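Local coordinates for protein methoxy mycolic acid synthase 2 (Mycobacterium tuberculosis, PDB 1TPY) that transfers a methylene group from S-adenosylmethionine to a double bond of mycolic acids, forming the distal cis-cyclopropane ring of alpha mycolates and also cis-cyclopropanating methoxymycolates, at residues L55-L60 with R132-G137; V163-T168 with Q282-K287; L238-L243 with R261-L266. All blocks are in the same frame, centred on the assembly; numbering follows the deposited sequence.

Contact 1 of 3, residues L55-L60 with R132-G137. With SAH (S-adenosyl-L-homocysteine), chain C; 16A (cetyl-trimethyl-ammonium), chain D.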
loop_
_atom_site.group_PDB
_atom_site.type_symbol
_atom_site.label_atom_id
_atom_site.label_comp_id
_atom_site.label_asym_id
_atom_site.label_seq_id
_atom_site.Cartn_x
_atom_site.Cartn_y
_atom_site.Cartn_z
ATOM N N LEU A 55 -8.819 10.294 -2.066
ATOM C CA LEU A 55 -9.420 9.607 -3.201
ATOM C C LEU A 55 -9.939 8.244 -2.755
ATOM O O LEU A 55 -11.075 7.870 -3.045
ATOM C CB LEU A 55 -8.389 9.436 -4.320
ATOM C CG LEU A 55 -8.859 8.719 -5.590
ATOM C CD1 LEU A 55 -9.946 9.548 -6.274
ATOM C CD2 LEU A 55 -7.674 8.496 -6.520
ATOM N N ALA A 56 -9.101 7.508 -2.034
ATOM C CA ALA A 56 -9.477 6.186 -1.547
ATOM C C ALA A 56 -10.584 6.266 -0.497
ATOM O O ALA A 56 -11.590 5.563 -0.581
ATOM C CB ALA A 56 -8.257 5.490 -0.953
ATOM N N LEU A 57 -10.380 7.126 0.495
ATOM C CA LEU A 57 -11.334 7.303 1.574
ATOM C C LEU A 57 -12.715 7.784 1.096
ATOM O O LEU A 57 -13.742 7.292 1.565
ATOM C CB LEU A 57 -10.751 8.280 2.601
ATOM C CG LEU A 57 -10.241 7.736 3.945
ATOM C CD1 LEU A 57 -9.518 6.412 3.771
ATOM C CD2 LEU A 57 -9.329 8.782 4.576
ATOM N N GLY A 58 -12.735 8.727 0.157
ATOM C CA GLY A 58 -13.994 9.257 -0.343
ATOM C C GLY A 58 -14.891 8.265 -1.062
ATOM O O GLY A 58 -16.076 8.529 -1.272
ATOM N N LYS A 59 -14.338 7.118 -1.437
ATOM C CA LYS A 59 -15.096 6.091 -2.146
ATOM C C LYS A 59 -15.779 5.113 -1.197
ATOM O O LYS A 59 -16.595 4.292 -1.618
ATOM C CB LYS A 59 -14.159 5.308 -3.066
ATOM C CG LYS A 59 -13.473 6.151 -4.121
ATOM C CD LYS A 59 -12.430 5.344 -4.875
ATOM C CE LYS A 59 -11.879 6.108 -6.070
ATOM N NZ LYS A 59 -11.022 5.234 -6.920
ATOM N N LEU A 60 -15.445 5.206 0.087
ATOM C CA LEU A 60 -15.987 4.302 1.090
ATOM C C LEU A 60 -17.353 4.677 1.643
ATOM O O LEU A 60 -18.083 3.814 2.134
ATOM C CB LEU A 60 -14.988 4.166 2.245
ATOM C CG LEU A 60 -13.667 3.485 1.876
ATOM C CD1 LEU A 60 -12.726 3.506 3.060
ATOM C CD2 LEU A 60 -13.942 2.055 1.432
ATOM N N ARG A 132 -15.990 -0.008 7.479
ATOM C CA ARG A 132 -15.387 0.139 6.167
ATOM C C ARG A 132 -13.937 -0.312 6.249
ATOM O O ARG A 132 -13.356 -0.360 7.334
ATOM C CB ARG A 132 -15.476 1.596 5.718
ATOM C CG ARG A 132 -16.905 2.094 5.483
ATOM C CD ARG A 132 -17.531 1.446 4.248
ATOM N NE ARG A 132 -18.851 1.995 3.939
ATOM C CZ ARG A 132 -19.973 1.687 4.587
ATOM N NH1 ARG A 132 -19.952 0.817 5.592
ATOM N NH2 ARG A 132 -21.114 2.264 4.240
ATOM N N ILE A 133 -13.364 -0.672 5.106
ATOM C CA ILE A 133 -11.984 -1.118 5.070
ATOM C C ILE A 133 -11.211 -0.441 3.951
ATOM O O ILE A 133 -11.690 -0.345 2.818
ATOM C CB ILE A 133 -11.868 -2.646 4.841
ATOM C CG1 ILE A 133 -12.578 -3.418 5.953
ATOM C CG2 ILE A 133 -10.399 -3.051 4.801
ATOM C CD1 ILE A 133 -12.770 -4.888 5.626
ATOM N N VAL A 134 -10.024 0.048 4.287
ATOM C CA VAL A 134 -9.152 0.646 3.297
ATOM C C VAL A 134 -7.834 -0.122 3.385
ATOM O O VAL A 134 -7.367 -0.462 4.475
ATOM C CB VAL A 134 -8.892 2.149 3.562
ATOM C CG1 VAL A 134 -8.212 2.346 4.897
ATOM C CG2 VAL A 134 -8.041 2.721 2.441
ATOM N N SER A 135 -7.264 -0.438 2.237
ATOM C CA SER A 135 -5.996 -1.146 2.202
ATOM C C SER A 135 -5.260 -0.637 0.983
ATOM O O SER A 135 -5.685 -0.853 -0.152
ATOM C CB SER A 135 -6.204 -2.658 2.097
ATOM O OG SER A 135 -4.958 -3.320 2.205
ATOM N N ILE A 136 -4.151 0.040 1.234
ATOM C CA ILE A 136 -3.358 0.626 0.175
ATOM C C ILE A 136 -1.939 0.090 0.177
ATOM O O ILE A 136 -1.200 0.282 1.140
ATOM C CB ILE A 136 -3.320 2.160 0.350
ATOM C CG1 ILE A 136 -4.751 2.703 0.357
ATOM C CG2 ILE A 136 -2.484 2.798 -0.750
ATOM C CD1 ILE A 136 -4.859 4.128 0.843
ATOM N N GLY A 137 -1.566 -0.586 -0.907
ATOM C CA GLY A 137 -0.221 -1.118 -1.026
ATOM C C GLY A 137 0.139 -2.249 -0.083
ATOM O O GLY A 137 1.316 -2.519 0.134
HETATM N N SAH C . -0.964 1.601 3.568
HETATM C CA SAH C . 0.257 2.358 3.850
HETATM C CB SAH C . 1.500 1.436 3.930
HETATM C CG SAH C . 1.819 0.555 2.722
HETATM S SD SAH C . 3.306 -0.457 2.949
HETATM C C SAH C . 0.484 3.440 2.793
HETATM O O SAH C . -0.245 3.437 1.784
HETATM O OXT SAH C . 1.396 4.268 2.975
HETATM C "C5'" SAH C . 2.615 -2.125 3.109
HETATM C "C4'" SAH C . 1.868 -2.277 4.443
HETATM O "O4'" SAH C . 1.009 -3.441 4.479
HETATM C "C3'" SAH C . 2.798 -2.399 5.649
HETATM O "O3'" SAH C . 2.277 -1.596 6.724
HETATM C "C2'" SAH C . 2.760 -3.864 5.976
HETATM O "O2'" SAH C . 3.132 -4.113 7.342
HETATM C "C1'" SAH C . 1.337 -4.191 5.659
HETATM N N9 SAH C . 1.048 -5.672 5.461
HETATM C C8 SAH C . 1.611 -6.600 4.644
HETATM N N7 SAH C . 1.126 -7.798 4.707
HETATM C C5 SAH C . 0.126 -7.661 5.675
HETATM C C6 SAH C . -0.811 -8.561 6.252
HETATM N N6 SAH C . -0.881 -9.844 5.907
HETATM N N1 SAH C . -1.674 -8.072 7.204
HETATM C C2 SAH C . -1.609 -6.768 7.562
HETATM N N3 SAH C . -0.772 -5.829 7.092
HETATM C C4 SAH C . 0.077 -6.356 6.139
HETATM C C1 16A D . 7.053 1.165 -5.244
HETATM C C2 16A D . 7.057 -0.361 -5.329
HETATM C C3 16A D . 6.849 -0.817 -6.782
HETATM C C4 16A D . 6.853 -2.323 -7.005
HETATM C C5 16A D . 6.638 -2.615 -8.499
HETATM C C6 16A D . 6.615 -4.101 -8.889
HETATM C C7 16A D . 7.902 -4.942 -8.693
HETATM C C8 16A D . 7.760 -6.482 -8.629
HETATM C C9 16A D . 6.707 -7.056 -7.651
HETATM C C10 16A D . 6.943 -6.791 -6.145
HETATM C C11 16A D . 5.705 -6.936 -5.225
HETATM C C12 16A D . 5.829 -6.265 -3.848
HETATM C C13 16A D . 5.088 -4.924 -3.793
HETATM C C14 16A D . 5.300 -4.224 -2.452
HETATM C C15 16A D . 4.754 -2.793 -2.597
HETATM C C16 16A D . 5.096 -2.019 -1.308
HETATM N N1 16A D . 4.796 -0.553 -1.008
HETATM C C17 16A D . 5.155 0.134 0.090
HETATM C C18 16A D . 5.268 0.333 -2.140
HETATM C C19 16A D . 3.295 -0.368 -0.985
HETATM O O HOH W 1 -21.324 3.246 1.464
#
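Arg132 reaches the backbone carbonyl of Leu60 with its inner guanidinium nitrogen rather than with a terminal NH1 or NH2 nitrogen: NE lies 2.7 Å from Leu60 O, with an N-H...O angle of 147°. The acceptor sits at the edge of the guanidinium, only 7° out of its plane, and a bend at chi2 (-70°) turns the arginine chain back toward the type I turn Leu57-Leu60. Water 1 accepts from Arg132 NH2 at 3.0 Å and gives a weak bond to the same carbonyl.

Beyond this bond the contact is made largely by aliphatic groups. The Leu60 and Val134 side chains cross at about a right angle, with Leu60 CD1 4.1 Å from Val134 CB, while Leu60 CD2 lies 3.6 Å from Ile133 O. Leu57 CD1 meets Val134 CG2 at 4.2 Å, and Ala56 CB faces Ile136 CD1 at 4.1 Å. Helix 45-57 and its following turn thereby cover one side of strand 132-136.

At the far end of that strand, Ile136 O accepts the amino group of S-adenosylhomocysteine (SAH N) at 2.8 Å. Chemically, the strand is tied at its start by a guanidinium that would probably polarise the Leu60 carbonyl, and at its end offers a backbone acceptor to the cofactor product.

Contact 2 of 3, residues V163-T168 with Q282-K287. With CO3 (carbonate ion), chain B.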
loop_
_atom_site.group_PDB
_atom_site.type_symbol
_atom_site.label_atom_id
_atom_site.label_comp_id
_atom_site.label_asym_id
_atom_site.label_seq_id
_atom_site.Cartn_x
_atom_site.Cartn_y
_atom_site.Cartn_z
ATOM N N VAL A 163 -18.192 -1.523 2.406
ATOM C CA VAL A 163 -17.392 -1.306 1.216
ATOM C C VAL A 163 -15.918 -1.495 1.543
ATOM O O VAL A 163 -15.483 -1.219 2.648
ATOM C CB VAL A 163 -17.607 0.112 0.648
ATOM C CG1 VAL A 163 -16.821 0.274 -0.650
ATOM C CG2 VAL A 163 -19.079 0.353 0.397
ATOM N N LEU A 164 -15.164 -1.979 0.566
ATOM C CA LEU A 164 -13.734 -2.207 0.717
ATOM C C LEU A 164 -13.019 -1.467 -0.394
ATOM O O LEU A 164 -13.348 -1.642 -1.571
ATOM C CB LEU A 164 -13.413 -3.703 0.604
ATOM C CG LEU A 164 -11.998 -4.093 0.133
ATOM C CD1 LEU A 164 -10.954 -3.718 1.181
ATOM C CD2 LEU A 164 -11.947 -5.579 -0.139
ATOM N N LEU A 165 -12.071 -0.613 -0.028
ATOM C CA LEU A 165 -11.303 0.094 -1.038
ATOM C C LEU A 165 -9.957 -0.605 -1.065
ATOM O O LEU A 165 -9.142 -0.441 -0.160
ATOM C CB LEU A 165 -11.127 1.571 -0.687
ATOM C CG LEU A 165 -10.428 2.413 -1.764
ATOM C CD1 LEU A 165 -8.947 2.060 -1.854
ATOM C CD2 LEU A 165 -11.115 2.192 -3.110
ATOM N N LEU A 166 -9.748 -1.405 -2.101
ATOM C CA LEU A 166 -8.517 -2.152 -2.264
ATOM C C LEU A 166 -7.629 -1.470 -3.289
ATOM O O LEU A 166 -7.890 -1.527 -4.487
ATOM C CB LEU A 166 -8.825 -3.577 -2.727
ATOM C CG LEU A 166 -7.749 -4.653 -2.546
ATOM C CD1 LEU A 166 -7.977 -5.737 -3.583
ATOM C CD2 LEU A 166 -6.370 -4.082 -2.706
ATOM N N HIS A 167 -6.580 -0.823 -2.802
ATOM C CA HIS A 167 -5.628 -0.133 -3.656
ATOM C C HIS A 167 -4.401 -1.029 -3.710
ATOM O O HIS A 167 -3.799 -1.339 -2.676
ATOM C CB HIS A 167 -5.293 1.234 -3.050
ATOM C CG HIS A 167 -4.115 1.915 -3.675
ATOM N ND1 HIS A 167 -4.099 3.269 -3.938
ATOM C CD2 HIS A 167 -2.883 1.456 -4.003
ATOM C CE1 HIS A 167 -2.908 3.613 -4.396
ATOM N NE2 HIS A 167 -2.151 2.531 -4.444
ATOM N N THR A 168 -4.031 -1.456 -4.908
ATOM C CA THR A 168 -2.887 -2.340 -5.034
ATOM C C THR A 168 -2.233 -2.294 -6.393
ATOM O O THR A 168 -2.842 -1.910 -7.397
ATOM C CB THR A 168 -3.281 -3.814 -4.760
ATOM O OG1 THR A 168 -2.147 -4.660 -4.976
ATOM C CG2 THR A 168 -4.396 -4.256 -5.689
ATOM N N GLN A 282 -7.158 1.095 -7.975
ATOM C CA GLN A 282 -8.004 1.230 -6.802
ATOM C C GLN A 282 -9.312 0.506 -7.130
ATOM O O GLN A 282 -10.044 0.890 -8.051
ATOM C CB GLN A 282 -8.279 2.702 -6.462
ATOM C CG GLN A 282 -7.091 3.399 -5.812
ATOM C CD GLN A 282 -7.461 4.678 -5.089
ATOM O OE1 GLN A 282 -6.653 5.237 -4.343
ATOM N NE2 GLN A 282 -8.679 5.149 -5.300
ATOM N N PHE A 283 -9.582 -0.563 -6.388
ATOM C CA PHE A 283 -10.794 -1.343 -6.596
ATOM C C PHE A 283 -11.831 -1.036 -5.527
ATOM O O PHE A 283 -11.606 -1.283 -4.338
ATOM C CB PHE A 283 -10.499 -2.835 -6.550
ATOM C CG PHE A 283 -9.550 -3.314 -7.609
ATOM C CD1 PHE A 283 -8.179 -3.213 -7.428
ATOM C CD2 PHE A 283 -10.031 -3.918 -8.766
ATOM C CE1 PHE A 283 -7.293 -3.712 -8.380
ATOM C CE2 PHE A 283 -9.153 -4.420 -9.727
ATOM C CZ PHE A 283 -7.781 -4.316 -9.532
ATOM N N THR A 284 -12.966 -0.496 -5.948
ATOM C CA THR A 284 -14.031 -0.190 -5.012
ATOM C C THR A 284 -14.922 -1.422 -4.987
ATOM O O THR A 284 -15.667 -1.670 -5.931
ATOM C CB THR A 284 -14.839 1.040 -5.464
ATOM O OG1 THR A 284 -13.967 2.175 -5.539
ATOM C CG2 THR A 284 -15.953 1.341 -4.469
ATOM N N LEU A 285 -14.813 -2.195 -3.908
ATOM C CA LEU A 285 -15.566 -3.434 -3.736
ATOM C C LEU A 285 -16.684 -3.305 -2.706
ATOM O O LEU A 285 -16.435 -3.043 -1.524
ATOM C CB LEU A 285 -14.608 -4.550 -3.321
ATOM C CG LEU A 285 -13.475 -4.784 -4.322
ATOM C CD1 LEU A 285 -12.367 -5.600 -3.687
ATOM C CD2 LEU A 285 -14.030 -5.481 -5.552
ATOM N N ALA A 286 -17.915 -3.519 -3.160
ATOM C CA ALA A 286 -19.086 -3.411 -2.298
ATOM C C ALA A 286 -19.738 -4.768 -2.051
ATOM O O ALA A 286 -19.843 -5.593 -2.960
ATOM C CB ALA A 286 -20.095 -2.448 -2.928
ATOM N N LYS A 287 -20.175 -4.996 -0.815
ATOM C CA LYS A 287 -20.820 -6.255 -0.463
ATOM C C LYS A 287 -22.206 -6.339 -1.090
ATOM O O LYS A 287 -22.963 -5.373 -1.037
ATOM C CB LYS A 287 -20.942 -6.392 1.059
ATOM C CG LYS A 287 -19.635 -6.694 1.761
ATOM C CD LYS A 287 -19.850 -7.052 3.224
ATOM C CE LYS A 287 -20.673 -8.317 3.382
ATOM N NZ LYS A 287 -20.966 -8.601 4.813
HETATM C C CO3 B . 0.798 0.645 -4.093
HETATM O O1 CO3 B . 0.562 2.073 -4.456
HETATM O O2 CO3 B . 2.048 0.213 -3.826
HETATM O O3 CO3 B . -0.245 -0.221 -4.038
#
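In Leu164, CG stands anti to the backbone N (chi1 154°), whereas in Leu285 it is anti to the carbonyl carbon (chi1 -58°). These torsions lay the two isobutyl groups side by side, pointing the same way, with Leu164 CD2 3.6 Å from Leu285 CD1. The backbones beneath them run antiparallel, at 162° between the short strand axes.

Leu164 and Leu285 form a hydrogen-bonded pair: Leu164 N donates to Leu285 O at 2.7 Å, and Leu285 N returns a bond of 2.8 Å to Leu164 O. Leu166 and Phe283 repeat the pattern, with Leu166 N to Phe283 O at 2.9 Å and Phe283 N to Leu166 O at 2.7 Å. The latter carbonyl oxygen also meets the edge of the Phe283 ring, 3.4 Å from CD1. Val163-Ala286, Leu165-Thr284 and His167-Gln282 are the non-hydrogen-bonded pairs, and their side chains share the other face of the sheet.

On that face the aliphatic part of Gln282 flanks the histidine, its CG 3.5 Å from His167 ND1. The other ring nitrogen, His167 NE2, donates to carbonate O1 at 2.8 Å. Tyr232 OH and Cys35 N also hold this ion, which occupies a pocket consistent with the bicarbonate site of related cyclopropane synthases, where the ion is thought to act as a base.

Strand 132-136 adjoins strand 163-171 on its other edge through backbone bonds, and strand 221-227 flanks strand 278-286. Helix 45-57 covers the Leu165, His167 and Gln282 face. Phe139, on helix 139-142, packs on Leu166, on the face of Phe283, and also touches Thr168.

Contact 3 of 3, residues L238-L243 with R261-L266. With 16A (cetyl-trimethyl-ammonium), chain D.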
loop_
_atom_site.group_PDB
_atom_site.type_symbol
_atom_site.label_atom_id
_atom_site.label_comp_id
_atom_site.label_asym_id
_atom_site.label_seq_id
_atom_site.Cartn_x
_atom_site.Cartn_y
_atom_site.Cartn_z
ATOM N N LEU A 238 10.204 10.859 -7.693
ATOM C CA LEU A 238 10.330 11.766 -6.563
ATOM C C LEU A 238 10.998 11.090 -5.364
ATOM O O LEU A 238 11.854 11.690 -4.708
ATOM C CB LEU A 238 8.952 12.327 -6.194
ATOM C CG LEU A 238 8.406 13.302 -7.245
ATOM C CD1 LEU A 238 6.931 13.518 -7.036
ATOM C CD2 LEU A 238 9.154 14.629 -7.164
ATOM N N TRP A 239 10.625 9.842 -5.087
ATOM C CA TRP A 239 11.231 9.114 -3.977
ATOM C C TRP A 239 12.703 8.883 -4.289
ATOM O O TRP A 239 13.563 9.094 -3.445
ATOM C CB TRP A 239 10.556 7.754 -3.763
ATOM C CG TRP A 239 9.211 7.807 -3.128
ATOM C CD1 TRP A 239 8.675 8.837 -2.394
ATOM C CD2 TRP A 239 8.238 6.761 -3.119
ATOM N NE1 TRP A 239 7.429 8.489 -1.932
ATOM C CE2 TRP A 239 7.135 7.220 -2.363
ATOM C CE3 TRP A 239 8.189 5.474 -3.677
ATOM C CZ2 TRP A 239 5.995 6.440 -2.153
ATOM C CZ3 TRP A 239 7.060 4.698 -3.470
ATOM C CH2 TRP A 239 5.975 5.184 -2.712
ATOM N N ALA A 240 12.982 8.446 -5.511
ATOM C CA ALA A 240 14.351 8.187 -5.927
ATOM C C ALA A 240 15.207 9.446 -5.779
ATOM O O ALA A 240 16.296 9.405 -5.211
ATOM C CB ALA A 240 14.369 7.716 -7.375
ATOM N N GLU A 241 14.701 10.557 -6.301
ATOM C CA GLU A 241 15.401 11.834 -6.250
ATOM C C GLU A 241 15.678 12.291 -4.821
ATOM O O GLU A 241 16.772 12.767 -4.515
ATOM C CB GLU A 241 14.582 12.892 -6.989
ATOM C CG GLU A 241 15.115 14.308 -6.883
ATOM C CD GLU A 241 14.350 15.275 -7.780
ATOM O OE1 GLU A 241 13.105 15.333 -7.680
ATOM O OE2 GLU A 241 14.996 15.975 -8.588
ATOM N N ALA A 242 14.688 12.151 -3.945
ATOM C CA ALA A 242 14.869 12.563 -2.560
ATOM C C ALA A 242 15.973 11.735 -1.920
ATOM O O ALA A 242 16.869 12.280 -1.268
ATOM C CB ALA A 242 13.572 12.400 -1.786
ATOM N N LEU A 243 15.911 10.417 -2.102
ATOM C CA LEU A 243 16.928 9.546 -1.525
ATOM C C LEU A 243 18.294 9.958 -2.050
ATOM O O LEU A 243 19.247 10.094 -1.287
ATOM C CB LEU A 243 16.666 8.080 -1.882
ATOM C CG LEU A 243 17.712 7.072 -1.389
ATOM C CD1 LEU A 243 17.947 7.236 0.120
ATOM C CD2 LEU A 243 17.235 5.664 -1.699
ATOM N N ARG A 261 21.072 -0.150 -3.176
ATOM C CA ARG A 261 20.007 -1.137 -3.309
ATOM C C ARG A 261 18.656 -0.439 -3.512
ATOM O O ARG A 261 17.903 -0.788 -4.420
ATOM C CB ARG A 261 19.960 -2.035 -2.068
ATOM C CG ARG A 261 18.843 -3.065 -2.080
ATOM C CD ARG A 261 19.308 -4.361 -1.437
ATOM N NE ARG A 261 19.674 -4.186 -0.037
ATOM C CZ ARG A 261 20.760 -4.709 0.526
ATOM N NH1 ARG A 261 21.599 -5.442 -0.190
ATOM N NH2 ARG A 261 21.004 -4.501 1.812
ATOM N N TYR A 262 18.356 0.552 -2.675
ATOM C CA TYR A 262 17.101 1.275 -2.791
ATOM C C TYR A 262 17.018 2.162 -4.032
ATOM O O TYR A 262 15.948 2.284 -4.631
ATOM C CB TYR A 262 16.823 2.078 -1.515
ATOM C CG TYR A 262 16.105 1.247 -0.468
ATOM C CD1 TYR A 262 16.746 0.178 0.160
ATOM C CD2 TYR A 262 14.762 1.477 -0.167
ATOM C CE1 TYR A 262 16.064 -0.651 1.061
ATOM C CE2 TYR A 262 14.068 0.659 0.729
ATOM C CZ TYR A 262 14.727 -0.405 1.341
ATOM O OH TYR A 262 14.056 -1.212 2.235
ATOM N N MET A 263 18.135 2.770 -4.433
ATOM C CA MET A 263 18.127 3.598 -5.636
ATOM C C MET A 263 17.857 2.692 -6.831
ATOM O O MET A 263 17.137 3.058 -7.756
ATOM C CB MET A 263 19.468 4.314 -5.827
ATOM C CG MET A 263 19.730 5.443 -4.835
ATOM S SD MET A 263 18.384 6.652 -4.791
ATOM C CE MET A 263 18.520 7.352 -6.449
ATOM N N LYS A 264 18.440 1.499 -6.803
ATOM C CA LYS A 264 18.251 0.530 -7.877
ATOM C C LYS A 264 16.784 0.111 -7.911
ATOM O O LYS A 264 16.182 -0.014 -8.982
ATOM C CB LYS A 264 19.136 -0.701 -7.638
ATOM C CG LYS A 264 18.968 -1.818 -8.670
ATOM C CD LYS A 264 19.900 -2.985 -8.367
ATOM C CE LYS A 264 19.637 -4.172 -9.291
ATOM N NZ LYS A 264 20.602 -5.292 -9.036
ATOM N N TYR A 265 16.207 -0.101 -6.731
ATOM C CA TYR A 265 14.812 -0.507 -6.638
ATOM C C TYR A 265 13.866 0.620 -7.045
ATOM O O TYR A 265 12.962 0.410 -7.849
ATOM C CB TYR A 265 14.510 -1.015 -5.216
ATOM C CG TYR A 265 13.227 -0.531 -4.556
ATOM C CD1 TYR A 265 11.988 -0.647 -5.188
ATOM C CD2 TYR A 265 13.257 -0.001 -3.262
ATOM C CE1 TYR A 265 10.811 -0.250 -4.550
ATOM C CE2 TYR A 265 12.086 0.398 -2.612
ATOM C CZ TYR A 265 10.869 0.271 -3.263
ATOM O OH TYR A 265 9.723 0.676 -2.623
ATOM N N LEU A 266 14.086 1.819 -6.521
ATOM C CA LEU A 266 13.206 2.933 -6.850
ATOM C C LEU A 266 13.218 3.296 -8.336
ATOM O O LEU A 266 12.162 3.422 -8.949
ATOM C CB LEU A 266 13.563 4.162 -6.004
ATOM C CG LEU A 266 13.420 4.017 -4.483
ATOM C CD1 LEU A 266 13.875 5.310 -3.825
ATOM C CD2 LEU A 266 11.974 3.702 -4.094
HETATM C C1 16A D . 7.053 1.165 -5.244
HETATM C C2 16A D . 7.057 -0.361 -5.329
HETATM C C3 16A D . 6.849 -0.817 -6.782
HETATM C C4 16A D . 6.853 -2.323 -7.005
HETATM C C5 16A D . 6.638 -2.615 -8.499
HETATM C C6 16A D . 6.615 -4.101 -8.889
HETATM C C7 16A D . 7.902 -4.942 -8.693
HETATM C C8 16A D . 7.760 -6.482 -8.629
HETATM C C9 16A D . 6.707 -7.056 -7.651
HETATM C C10 16A D . 6.943 -6.791 -6.145
HETATM C C11 16A D . 5.705 -6.936 -5.225
HETATM C C12 16A D . 5.829 -6.265 -3.848
HETATM C C13 16A D . 5.088 -4.924 -3.793
HETATM C C14 16A D . 5.300 -4.224 -2.452
HETATM C C15 16A D . 4.754 -2.793 -2.597
HETATM C C16 16A D . 5.096 -2.019 -1.308
HETATM N N1 16A D . 4.796 -0.553 -1.008
HETATM C C17 16A D . 5.155 0.134 0.090
HETATM C C18 16A D . 5.268 0.333 -2.140
HETATM C C19 16A D . 3.295 -0.368 -0.985
#
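Leu266 N donates to Tyr262 O at 2.7 Å, the shortest backbone hydrogen bond within these two helical segments, and both of its residues touch the facing helix. No hydrogen bond crosses the contact itself, which is made by apolar groups.

Leu243 is one of the two leucines that carry it. Its CD2 lies 3.4 Å from Met263 SD, a close fit, and the two side chains slide past each other in opposite directions. The same methyl touches Tyr262 CB at 3.6 Å, with the leucine and tyrosine side chains crossing at about a right angle. Met263 is bent at chi2 (-53°) and chi3 (-66°), which folds its S-methyl back against helix 229-245; CE ends 3.3 Å from Ala240 O. Next to it, Leu266 CD1 rests 3.6 Å from Ala240 CA, directly against the backbone, and also touches Trp239 CB. The small side chain of Ala240 leaves its CA accessible to this methyl. The segment axes approach to 9.3 Å and run antiparallel at 157°.

At Trp239 and Tyr265 the contact borders the detergent chain. The Trp239 ring turns its edge to 16A C1, with CZ3 4.0 Å away, and Tyr265 OH lies 3.8 Å from the same carbon. Leu266 CD2 lies over one face of the Tyr265 ring, offset toward its rim. The chain of cetyl-trimethyl-ammonium probably mimics part of the lipid substrate here.

Tyr33, a residue that binds S-adenosylmethionine, meets Trp239 edge-to-face and hydrogen-bonds Tyr265 through its hydroxyl, so it bridges the two helices. Helix 45-57 packs on Trp239 through Leu45 and Gln49, and helix 186-199 flanks Tyr265 through Phe194, Ile195 and Ile199.

Overall arrangement
Contacts 1 and 2 are neighbours in the central sheet, their centres about 7 Å apart: strands 132-136 and 163-171 lie side by side, strand 278-286 follows in antiparallel sense, and helix 45-57 covers one face of all three. Contact 3 joins two helices outside the sheet, on the opposite side of the chain's centre, about 26 Å and 29 Å, between centres, from contacts 1 and 2. Along the chain, contact 1 closes first; contact 2 then opens, and contact 3 falls between its two strands, helix 256-275 leading into strand 278-286. The Rossmann-like sheet thus contributes to the cofactor and carbonate sites, while the helices border the lipid-like ligand, which contact 1 also touches.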